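Local coordinates for protein triacylglycerol lipase (Clostridium botulinum, PDB 5AH1) that hydrolyses synthetic polyesters and, as a lipase-family alpha/beta-hydrolase, probably triacylglycerols, and binds zinc, at residues A[113-118]-A[442-447]; A[289-292]-A[296-299]; A[263-268]-A[276-281]; A[104-109]-A[438-443]. One frame throughout, in Å; residues are numbered along the deposited sequence.

Contact 1. Residues A[113-118]-A[442-447]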
# COMPACT_ATOMS: atom_id res chain seq x y z
N SER A 113 -13.63 -18.92 -5.84
CA SER A 113 -13.80 -19.71 -4.63
C SER A 113 -14.85 -19.12 -3.68
O SER A 113 -14.92 -19.50 -2.52
CB SER A 113 -12.46 -19.92 -3.92
OG SER A 113 -11.78 -18.71 -3.67
N GLY A 114 -15.66 -18.19 -4.20
CA GLY A 114 -16.80 -17.70 -3.46
C GLY A 114 -16.54 -16.48 -2.58
O GLY A 114 -17.34 -16.18 -1.69
N HIS A 115 -15.43 -15.78 -2.83
CA HIS A 115 -15.08 -14.58 -2.07
C HIS A 115 -15.17 -13.38 -3.00
O HIS A 115 -14.25 -13.12 -3.77
CB HIS A 115 -13.68 -14.73 -1.48
CG HIS A 115 -13.46 -16.02 -0.76
ND1 HIS A 115 -14.03 -16.31 0.46
CD2 HIS A 115 -12.70 -17.11 -1.08
CE1 HIS A 115 -13.65 -17.51 0.86
NE2 HIS A 115 -12.85 -18.02 -0.06
N GLU A 116 -16.30 -12.68 -2.95
CA GLU A 116 -16.52 -11.51 -3.81
C GLU A 116 -15.41 -10.49 -3.59
O GLU A 116 -15.19 -10.04 -2.46
CB GLU A 116 -17.89 -10.89 -3.52
CG GLU A 116 -18.30 -9.81 -4.52
CD GLU A 116 -19.60 -9.12 -4.15
OE1 GLU A 116 -20.24 -9.54 -3.17
OE2 GLU A 116 -19.99 -8.16 -4.84
N THR A 117 -14.71 -10.16 -4.67
CA THR A 117 -13.50 -9.34 -4.59
C THR A 117 -13.37 -8.42 -5.79
O THR A 117 -13.59 -8.83 -6.93
CB THR A 117 -12.23 -10.23 -4.53
OG1 THR A 117 -12.29 -11.08 -3.38
CG2 THR A 117 -10.95 -9.40 -4.47
N TYR A 118 -13.00 -7.18 -5.50
CA TYR A 118 -12.70 -6.15 -6.49
C TYR A 118 -11.32 -5.59 -6.26
O TYR A 118 -10.74 -5.71 -5.18
CB TYR A 118 -13.73 -5.02 -6.39
CG TYR A 118 -15.13 -5.51 -6.49
CD1 TYR A 118 -15.70 -5.72 -7.73
CD2 TYR A 118 -15.88 -5.81 -5.36
CE1 TYR A 118 -16.98 -6.19 -7.86
CE2 TYR A 118 -17.18 -6.30 -5.48
CZ TYR A 118 -17.72 -6.50 -6.73
OH TYR A 118 -19.01 -6.99 -6.90
N ASP A 442 -7.82 -18.24 2.26
CA ASP A 442 -8.03 -18.48 3.68
C ASP A 442 -8.27 -17.18 4.44
O ASP A 442 -9.05 -17.16 5.37
CB ASP A 442 -6.84 -19.24 4.29
CG ASP A 442 -6.84 -20.72 3.92
OD1 ASP A 442 -7.85 -21.20 3.36
OD2 ASP A 442 -5.82 -21.38 4.19
N TYR A 443 -7.60 -16.10 4.04
CA TYR A 443 -7.82 -14.83 4.72
C TYR A 443 -9.22 -14.30 4.42
O TYR A 443 -9.88 -13.77 5.31
CB TYR A 443 -6.79 -13.78 4.32
CG TYR A 443 -6.75 -12.55 5.22
CD1 TYR A 443 -7.00 -12.63 6.58
CD2 TYR A 443 -6.42 -11.31 4.70
CE1 TYR A 443 -6.93 -11.53 7.39
CE2 TYR A 443 -6.35 -10.20 5.51
CZ TYR A 443 -6.61 -10.31 6.85
OH TYR A 443 -6.51 -9.22 7.69
N ALA A 444 -9.67 -14.46 3.18
CA ALA A 444 -11.02 -14.02 2.83
C ALA A 444 -12.03 -14.78 3.68
O ALA A 444 -12.99 -14.20 4.17
CB ALA A 444 -11.31 -14.24 1.35
N SER A 445 -11.83 -16.09 3.82
CA SER A 445 -12.70 -16.91 4.67
C SER A 445 -12.68 -16.37 6.11
O SER A 445 -13.74 -16.20 6.74
CB SER A 445 -12.28 -18.37 4.65
OG SER A 445 -12.50 -18.96 3.37
N PHE A 446 -11.49 -16.10 6.63
CA PHE A 446 -11.32 -15.56 7.97
C PHE A 446 -12.16 -14.28 8.12
O PHE A 446 -12.94 -14.16 9.06
CB PHE A 446 -9.82 -15.31 8.21
CG PHE A 446 -9.46 -14.75 9.57
CD1 PHE A 446 -9.54 -13.39 9.82
CD2 PHE A 446 -8.99 -15.58 10.58
CE1 PHE A 446 -9.19 -12.86 11.06
CE2 PHE A 446 -8.64 -15.06 11.81
CZ PHE A 446 -8.73 -13.70 12.05
N LEU A 447 -12.00 -13.33 7.20
CA LEU A 447 -12.70 -12.06 7.28
C LEU A 447 -14.23 -12.20 7.25
O LEU A 447 -14.97 -11.40 7.85
CB LEU A 447 -12.23 -11.12 6.17
CG LEU A 447 -10.77 -10.65 6.28
CD1 LEU A 447 -10.38 -9.88 5.02
CD2 LEU A 447 -10.54 -9.77 7.50

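Contact 2. Residues A[289-292]-A[296-299]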
# COMPACT_ATOMS: atom_id res chain seq x y z
N GLU A 289 10.87 10.89 -18.27
CA GLU A 289 11.95 11.82 -17.98
C GLU A 289 11.39 13.14 -17.47
O GLU A 289 11.93 13.74 -16.53
CB GLU A 289 12.81 12.03 -19.23
CG GLU A 289 14.06 12.86 -18.99
CD GLU A 289 15.09 12.69 -20.10
OE1 GLU A 289 14.72 12.21 -21.19
OE2 GLU A 289 16.26 13.04 -19.86
N ARG A 290 10.31 13.61 -18.09
CA ARG A 290 9.70 14.86 -17.70
C ARG A 290 9.14 14.79 -16.27
O ARG A 290 9.34 15.71 -15.47
CB ARG A 290 8.63 15.26 -18.72
CG ARG A 290 8.08 16.65 -18.52
CD ARG A 290 7.28 17.09 -19.74
NE ARG A 290 6.22 16.15 -20.09
CZ ARG A 290 5.00 16.15 -19.55
NH1 ARG A 290 4.66 17.02 -18.61
NH2 ARG A 290 4.11 15.25 -19.96
N VAL A 291 8.47 13.69 -15.94
CA VAL A 291 7.97 13.50 -14.58
C VAL A 291 9.13 13.41 -13.58
O VAL A 291 9.09 14.04 -12.52
CB VAL A 291 7.05 12.28 -14.50
CG1 VAL A 291 6.68 11.97 -13.06
CG2 VAL A 291 5.79 12.52 -15.32
N LEU A 292 10.17 12.64 -13.90
CA LEU A 292 11.33 12.55 -13.01
C LEU A 292 12.00 13.88 -12.74
O LEU A 292 12.49 14.12 -11.63
CB LEU A 292 12.36 11.58 -13.57
CG LEU A 292 11.99 10.11 -13.40
CD1 LEU A 292 12.96 9.25 -14.17
CD2 LEU A 292 11.98 9.71 -11.91
N ILE A 296 8.09 18.69 -8.52
CA ILE A 296 7.17 18.12 -7.55
C ILE A 296 7.90 17.35 -6.43
O ILE A 296 7.48 17.37 -5.27
CB ILE A 296 6.12 17.24 -8.26
CG1 ILE A 296 4.93 17.02 -7.36
CG2 ILE A 296 6.71 15.92 -8.75
CD1 ILE A 296 3.77 16.37 -8.08
N TRP A 297 9.01 16.70 -6.77
CA TRP A 297 9.68 15.79 -5.86
C TRP A 297 10.37 16.47 -4.69
O TRP A 297 10.69 15.79 -3.71
CB TRP A 297 10.65 14.89 -6.61
CG TRP A 297 9.94 14.17 -7.71
CD1 TRP A 297 10.10 14.36 -9.04
CD2 TRP A 297 8.90 13.22 -7.56
NE1 TRP A 297 9.24 13.57 -9.74
CE2 TRP A 297 8.49 12.85 -8.85
CE3 TRP A 297 8.28 12.63 -6.45
CZ2 TRP A 297 7.49 11.92 -9.08
CZ3 TRP A 297 7.30 11.71 -6.67
CH2 TRP A 297 6.90 11.36 -7.97
N ASN A 298 10.63 17.78 -4.77
CA ASN A 298 11.21 18.49 -3.64
C ASN A 298 10.46 19.76 -3.28
O ASN A 298 11.01 20.59 -2.54
CB ASN A 298 12.71 18.76 -3.86
CG ASN A 298 12.97 19.73 -4.97
OD1 ASN A 298 12.05 20.14 -5.70
ND2 ASN A 298 14.24 20.14 -5.12
N SER A 299 9.24 19.94 -3.78
CA SER A 299 8.55 21.23 -3.65
C SER A 299 7.16 21.16 -3.05
O SER A 299 6.47 22.17 -2.95
CB SER A 299 8.45 21.91 -5.02
OG SER A 299 9.75 22.18 -5.53

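Contact 3. Residues A[263-268]-A[276-281]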
# COMPACT_ATOMS: atom_id res chain seq x y z
N PHE A 263 9.80 1.35 -21.25
CA PHE A 263 9.57 2.60 -21.94
C PHE A 263 8.53 2.48 -23.05
O PHE A 263 8.57 3.19 -24.06
CB PHE A 263 10.88 3.14 -22.47
CG PHE A 263 11.85 3.47 -21.38
CD1 PHE A 263 11.65 4.58 -20.57
CD2 PHE A 263 12.95 2.67 -21.13
CE1 PHE A 263 12.52 4.87 -19.55
CE2 PHE A 263 13.82 2.97 -20.11
CZ PHE A 263 13.61 4.07 -19.32
N SER A 264 7.57 1.58 -22.84
CA SER A 264 6.41 1.48 -23.71
C SER A 264 5.18 1.96 -22.95
O SER A 264 5.19 2.04 -21.72
CB SER A 264 6.20 0.05 -24.21
OG SER A 264 5.78 -0.80 -23.17
N SER A 265 4.13 2.30 -23.69
CA SER A 265 2.94 2.90 -23.10
C SER A 265 2.03 1.86 -22.49
O SER A 265 0.96 1.57 -23.01
CB SER A 265 2.17 3.69 -24.16
OG SER A 265 3.01 4.67 -24.74
N ILE A 266 2.46 1.29 -21.37
CA ILE A 266 1.71 0.24 -20.70
C ILE A 266 1.48 0.57 -19.23
O ILE A 266 1.05 -0.28 -18.46
CB ILE A 266 2.39 -1.14 -20.88
CG1 ILE A 266 3.77 -1.19 -20.21
CG2 ILE A 266 2.49 -1.47 -22.37
CD1 ILE A 266 4.46 -2.56 -20.28
N TYR A 267 1.74 1.82 -18.84
CA TYR A 267 1.38 2.30 -17.51
C TYR A 267 1.29 3.82 -17.50
O TYR A 267 1.88 4.50 -18.33
CB TYR A 267 2.38 1.80 -16.44
CG TYR A 267 3.80 2.21 -16.67
CD1 TYR A 267 4.62 1.48 -17.52
CD2 TYR A 267 4.32 3.34 -16.07
CE1 TYR A 267 5.93 1.86 -17.75
CE2 TYR A 267 5.62 3.72 -16.29
CZ TYR A 267 6.42 2.99 -17.13
OH TYR A 267 7.71 3.41 -17.33
N ASP A 268 0.52 4.34 -16.55
CA ASP A 268 0.15 5.75 -16.46
C ASP A 268 0.42 6.15 -15.02
O ASP A 268 -0.00 5.46 -14.09
CB ASP A 268 -1.34 5.86 -16.84
CG ASP A 268 -1.93 7.27 -16.72
OD1 ASP A 268 -1.27 8.22 -16.24
OD2 ASP A 268 -3.11 7.41 -17.14
N LEU A 276 0.50 16.99 -15.02
CA LEU A 276 1.54 16.09 -15.51
C LEU A 276 0.98 14.89 -16.28
O LEU A 276 1.58 13.82 -16.26
CB LEU A 276 2.45 15.65 -14.35
CG LEU A 276 3.32 16.77 -13.77
CD1 LEU A 276 4.05 16.29 -12.53
CD2 LEU A 276 4.31 17.30 -14.80
N LYS A 277 -0.10 15.08 -17.03
CA LYS A 277 -0.51 14.06 -18.00
C LYS A 277 0.52 13.93 -19.12
O LYS A 277 1.18 14.91 -19.46
CB LYS A 277 -1.86 14.41 -18.61
CG LYS A 277 -2.97 14.43 -17.59
CD LYS A 277 -4.28 14.97 -18.16
CE LYS A 277 -4.94 13.98 -19.08
NZ LYS A 277 -6.40 14.30 -19.18
N LYS A 278 0.64 12.75 -19.70
CA LYS A 278 1.44 12.58 -20.90
C LYS A 278 0.90 13.49 -22.01
O LYS A 278 -0.31 13.52 -22.27
CB LYS A 278 1.43 11.12 -21.35
CG LYS A 278 2.36 10.86 -22.54
CD LYS A 278 2.88 9.44 -22.58
CE LYS A 278 1.79 8.48 -22.89
NZ LYS A 278 2.37 7.13 -23.16
N GLN A 279 1.78 14.25 -22.66
CA GLN A 279 1.36 15.22 -23.66
C GLN A 279 1.03 14.57 -25.00
O GLN A 279 1.51 13.48 -25.31
CB GLN A 279 2.45 16.29 -23.86
CG GLN A 279 2.73 17.13 -22.62
CD GLN A 279 4.04 17.93 -22.73
OE1 GLN A 279 4.90 17.63 -23.56
NE2 GLN A 279 4.20 18.93 -21.86
N ASN A 280 0.23 15.25 -25.81
CA ASN A 280 -0.08 14.75 -27.14
C ASN A 280 1.19 14.55 -27.95
O ASN A 280 2.02 15.46 -28.06
CB ASN A 280 -1.01 15.73 -27.86
CG ASN A 280 -1.53 15.16 -29.15
OD1 ASN A 280 -0.98 15.43 -30.22
ND2 ASN A 280 -2.59 14.37 -29.06
N GLY A 281 1.36 13.34 -28.47
CA GLY A 281 2.51 12.99 -29.28
C GLY A 281 3.79 12.69 -28.52
O GLY A 281 4.84 12.50 -29.12
O HOH W 1 1.15 6.32 -20.66

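Contact 4. Residues A[104-109]-A[438-443]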
# COMPACT_ATOMS: atom_id res chain seq x y z
N VAL A 104 -0.41 -14.84 -11.32
CA VAL A 104 -1.61 -15.45 -10.75
C VAL A 104 -2.61 -14.34 -10.46
O VAL A 104 -2.28 -13.39 -9.79
CB VAL A 104 -1.30 -16.22 -9.45
CG1 VAL A 104 -2.59 -16.77 -8.83
CG2 VAL A 104 -0.28 -17.33 -9.71
N ASP A 105 -3.82 -14.44 -10.98
CA ASP A 105 -4.81 -13.38 -10.81
C ASP A 105 -5.59 -13.62 -9.52
O ASP A 105 -6.59 -14.35 -9.52
CB ASP A 105 -5.73 -13.34 -12.04
CG ASP A 105 -6.67 -12.14 -12.03
OD1 ASP A 105 -6.79 -11.47 -10.98
OD2 ASP A 105 -7.29 -11.85 -13.07
N LEU A 106 -5.11 -13.05 -8.41
CA LEU A 106 -5.71 -13.34 -7.10
C LEU A 106 -7.18 -12.94 -7.05
O LEU A 106 -7.99 -13.67 -6.47
CB LEU A 106 -4.93 -12.62 -5.99
CG LEU A 106 -3.53 -13.13 -5.68
CD1 LEU A 106 -2.84 -12.21 -4.70
CD2 LEU A 106 -3.58 -14.55 -5.12
N GLN A 107 -7.53 -11.81 -7.66
CA GLN A 107 -8.93 -11.39 -7.71
C GLN A 107 -9.80 -12.52 -8.30
O GLN A 107 -10.86 -12.87 -7.75
CB GLN A 107 -9.11 -10.12 -8.53
CG GLN A 107 -10.57 -9.71 -8.69
CD GLN A 107 -10.77 -8.57 -9.65
OE1 GLN A 107 -10.39 -7.44 -9.38
NE2 GLN A 107 -11.35 -8.87 -10.81
N GLU A 108 -9.35 -13.07 -9.42
CA GLU A 108 -10.12 -14.11 -10.09
C GLU A 108 -10.22 -15.36 -9.21
O GLU A 108 -11.29 -15.96 -9.10
CB GLU A 108 -9.48 -14.45 -11.45
CG GLU A 108 -10.38 -15.27 -12.39
CD GLU A 108 -10.37 -16.77 -12.11
OE1 GLU A 108 -9.35 -17.29 -11.61
OE2 GLU A 108 -11.40 -17.43 -12.39
N LYS A 109 -9.11 -15.74 -8.58
CA LYS A 109 -9.09 -16.93 -7.73
C LYS A 109 -10.02 -16.77 -6.54
O LYS A 109 -10.72 -17.70 -6.15
CB LYS A 109 -7.66 -17.22 -7.26
CG LYS A 109 -6.69 -17.56 -8.37
CD LYS A 109 -7.14 -18.73 -9.20
CE LYS A 109 -6.12 -19.07 -10.28
NZ LYS A 109 -6.52 -20.24 -11.10
N ASP A 438 -3.63 -19.50 -1.88
CA ASP A 438 -4.33 -20.17 -0.79
C ASP A 438 -4.36 -19.31 0.48
O ASP A 438 -5.34 -19.29 1.21
CB ASP A 438 -3.71 -21.54 -0.52
CG ASP A 438 -3.96 -22.51 -1.65
OD1 ASP A 438 -5.13 -22.65 -2.05
OD2 ASP A 438 -2.98 -23.11 -2.15
N TRP A 439 -3.28 -18.58 0.72
CA TRP A 439 -3.22 -17.67 1.86
C TRP A 439 -4.33 -16.64 1.75
O TRP A 439 -5.07 -16.40 2.72
CB TRP A 439 -1.84 -17.01 1.92
CG TRP A 439 -1.57 -16.18 3.16
CD1 TRP A 439 -0.83 -16.55 4.24
CD2 TRP A 439 -1.97 -14.81 3.41
NE1 TRP A 439 -0.77 -15.54 5.16
CE2 TRP A 439 -1.46 -14.46 4.67
CE3 TRP A 439 -2.71 -13.87 2.69
CZ2 TRP A 439 -1.68 -13.20 5.24
CZ3 TRP A 439 -2.92 -12.63 3.25
CH2 TRP A 439 -2.42 -12.30 4.52
N TYR A 440 -4.47 -16.03 0.58
CA TYR A 440 -5.52 -15.03 0.38
C TYR A 440 -6.93 -15.62 0.47
O TYR A 440 -7.82 -14.98 1.02
CB TYR A 440 -5.31 -14.28 -0.94
CG TYR A 440 -4.24 -13.24 -0.83
CD1 TYR A 440 -2.91 -13.55 -1.08
CD2 TYR A 440 -4.54 -11.95 -0.43
CE1 TYR A 440 -1.92 -12.60 -0.96
CE2 TYR A 440 -3.56 -10.99 -0.30
CZ TYR A 440 -2.26 -11.33 -0.56
OH TYR A 440 -1.29 -10.36 -0.42
N MET A 441 -7.14 -16.82 -0.07
CA MET A 441 -8.45 -17.46 0.04
C MET A 441 -8.80 -17.75 1.50
O MET A 441 -9.93 -17.52 1.93
CB MET A 441 -8.50 -18.71 -0.85
CG MET A 441 -8.53 -18.31 -2.34
SD MET A 441 -8.63 -19.64 -3.51
CE MET A 441 -6.99 -20.30 -3.34
N ASP A 442 -7.82 -18.24 2.26
CA ASP A 442 -8.03 -18.48 3.68
C ASP A 442 -8.27 -17.18 4.44
O ASP A 442 -9.05 -17.16 5.37
CB ASP A 442 -6.84 -19.24 4.29
CG ASP A 442 -6.84 -20.72 3.92
OD1 ASP A 442 -7.85 -21.20 3.36
OD2 ASP A 442 -5.82 -21.38 4.19
N TYR A 443 -7.60 -16.10 4.04
CA TYR A 443 -7.82 -14.83 4.72
C TYR A 443 -9.22 -14.30 4.42
O TYR A 443 -9.88 -13.77 5.31
CB TYR A 443 -6.79 -13.78 4.32
CG TYR A 443 -6.75 -12.55 5.22
CD1 TYR A 443 -7.00 -12.63 6.58
CD2 TYR A 443 -6.42 -11.31 4.70
CE1 TYR A 443 -6.93 -11.53 7.39
CE2 TYR A 443 -6.35 -10.20 5.51
CZ TYR A 443 -6.61 -10.31 6.85
OH TYR A 443 -6.51 -9.22 7.69

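Contact 1. Residues A[113-118]-A[442-447]
His115 lays its imidazole against Ala444, bringing the turn between helix 106-112 and strand 117-120 of the alpha/beta-hydrolase sheet up to helix 437-448. Apolar contact dominates. Ala444 CB sits over one face of the ring as a CH-pi donor, 3.7 Å from the His115 centroid and 24° off the ring normal, displaced toward the CG-ND1 side. The chi1 of His115, -49°, sets CG opposite its own carbonyl carbon and carries the ring toward helix 437-448, and chi2 turns a face to Ala444 CB. A methyl is the right size here: it lets the imidazole settle close to the helix backbone, while Ala444 itself also packs on Leu110 and Ile80. The opposite face of the ring is overlaid by Ser113 O, 3.4 Å above the plane, so the imidazole is sandwiched between a methyl and a carbonyl. The Ser445 contact is less certain, since that serine has two conformers; in the one modelled here OG comes obliquely to CE1.

Polar bonds within the turn shape the approach. A Schellman motif ends helix 106-112, with His115 N bonded to Leu110 O and Gly114 N to Asn111 O. Gly114 has positive phi, where a CB would press on the carbonyl O before it, so glycine suits the place. Beyond the turn, Thr117 OG1 donates to His115 O at 2.9 Å, arriving from above the carbonyl plane, 53° out of it.

Contact 2. Residues A[289-292]-A[296-299]
Trp297 reaches back to the end of helix 284-292 and grips the carbonyl of Val291. Its CB already points at that helix, and chi1 of -55°, with CG opposite the carbonyl carbon of Trp297, carries the indole on in the same direction. From CG the five-membered ring leads with CD1, which lies 3.5 Å from Leu292 O in an oblique approach. Next comes NE1, the polar atom of the indole: it donates to Val291 O at 2.8 Å with a nearly straight N-H...O angle of 161°. The acceptor lies close to the indole plane, as an N-H in that plane requires, whereas NE1 is tilted 33° from the plane of the Val291 carbonyl.

This carbonyl belongs to the last turn of helix 284-292, where the chain soon leaves the helix and the usual partner of a main-chain C=O runs out; a tryptophan N-H, borne on a large apolar ring, can meet it in a buried setting. The end of helix 284-292 and the short, weakly bonded helical turn 296-299, joined by a brief connection, pack on helix 242-257 of this alpha/beta-hydrolase through Leu292 and Trp297.

Farther out, the six-membered ring passes Val291, whose CG1 is 4.1 Å from Trp297 CZ2. Ile296 CG2 lies 3.5 Å above the indole plane, toward its rim, and Ile303 and Ile246 also touch the Trp297 side chain.

Contact 3. Residues A[263-268]-A[276-281]
Chi1 of -57° at Ser265 sets OG beside its own backbone N and sends it toward Lys278, whose chain sets out opposite its backbone N (chi1 -174°), then bends at chi3 (69°) to bring NZ up to the serine. Ser265 is the centre of an inverse gamma turn, closed by Ile266 N donating to Ser264 O at 2.9 Å, in the long irregular connection between helices 242-257 and 284-292 of this alpha/beta-hydrolase. The tight turn juts the serine out toward solvent, and a short polar side chain suits such a place.

Ser265 OG and Lys278 NZ lie 3.0 Å apart. The firmer polar partner of Lys278 NZ is Gln284 OE1, at the start of helix 284-292, to which it is hydrogen-bonded. The NE2 of the same Gln284 side chain bonds to Tyr267 O, so one amide links the lysine to the other chain segment.

A water makes a second link between the same two groups. It donates to Tyr267 O and accepts from Lys278 NZ, and the carbonyl is therefore held from both the water and the glutamine. A lysine suits this position because its long flexible chain can reach across between two parts of the same irregular connection, while its side chain also touches Tyr287. The ammonium group finds polar atoms from Ser265, Gln284 and the water, whose oxygen lies 2.9 Å from Lys278 NZ.

Contact 4. Residues A[104-109]-A[438-443]
Leu106 meets Tyr440, and Lys109 meets Met441, where helix 106-112 packs beside helix 437-448. The first helix lies in the crossover between strands 80-83 and 117-120, a beta-alpha-beta unit of the alpha/beta-hydrolase sheet. Just before it, Val104 packs against helix 49-54. Asp105 is the N-cap; its OD1 accepts from Glu108 N, a weak bond of 3.4 Å, and its OD2 forms a salt bridge with Arg91. An aspartate suits this place, since its short carboxylate can accept from a first-turn N-H that has no earlier helical carbonyl to bond.

Leu106 carries the apolar part. Its CD1 lies over the face of the Tyr440 ring, 4.0 Å from the centroid and 19° off the ring normal, a CH-pi contact in which the two side chains cross at about a right angle. Trp439 CE3 backs the other face of that ring, 3.7 Å above the plane, so the phenol is clamped between a methyl and an indole. Its hydroxyl reaches beyond to Ile429 O, with which it is hydrogen-bonded, which gives the buried tyrosine's OH a polar partner.

Lys109 sets out toward helix 437-448, but its chain then turns off, leaving mainly its main chain to meet Met441. With CG beside the backbone N (chi1 -71°) and SD extended from CB, Met441 sets its SD 3.9 Å from Lys109 O.

How the contacts relate
Contacts 1 and 4 join the same elements: helix 437-448 packs on helix 106-112 in contact 4 and on the turn beyond it in contact 1, and the two touch where Ser113 OG nears Met441 SD at 3.3 Å. Both are partly buried, beside the sheet, and rely on aliphatic groups over ring faces. Contacts 2 and 3 follow one another along the chain in the region around helix 284-292. Contact 2, buried, ties the end of helix 284-292 to the turn that follows with an indole-to-carbonyl bond, whereas contact 3, at the surface, gathers a lysine, a serine, a glutamine and a water. Arg290 links them, with NH2 hydrogen-bonded to Lys277 O. Contact 2 lies across the chain's centre from contacts 1 and 4.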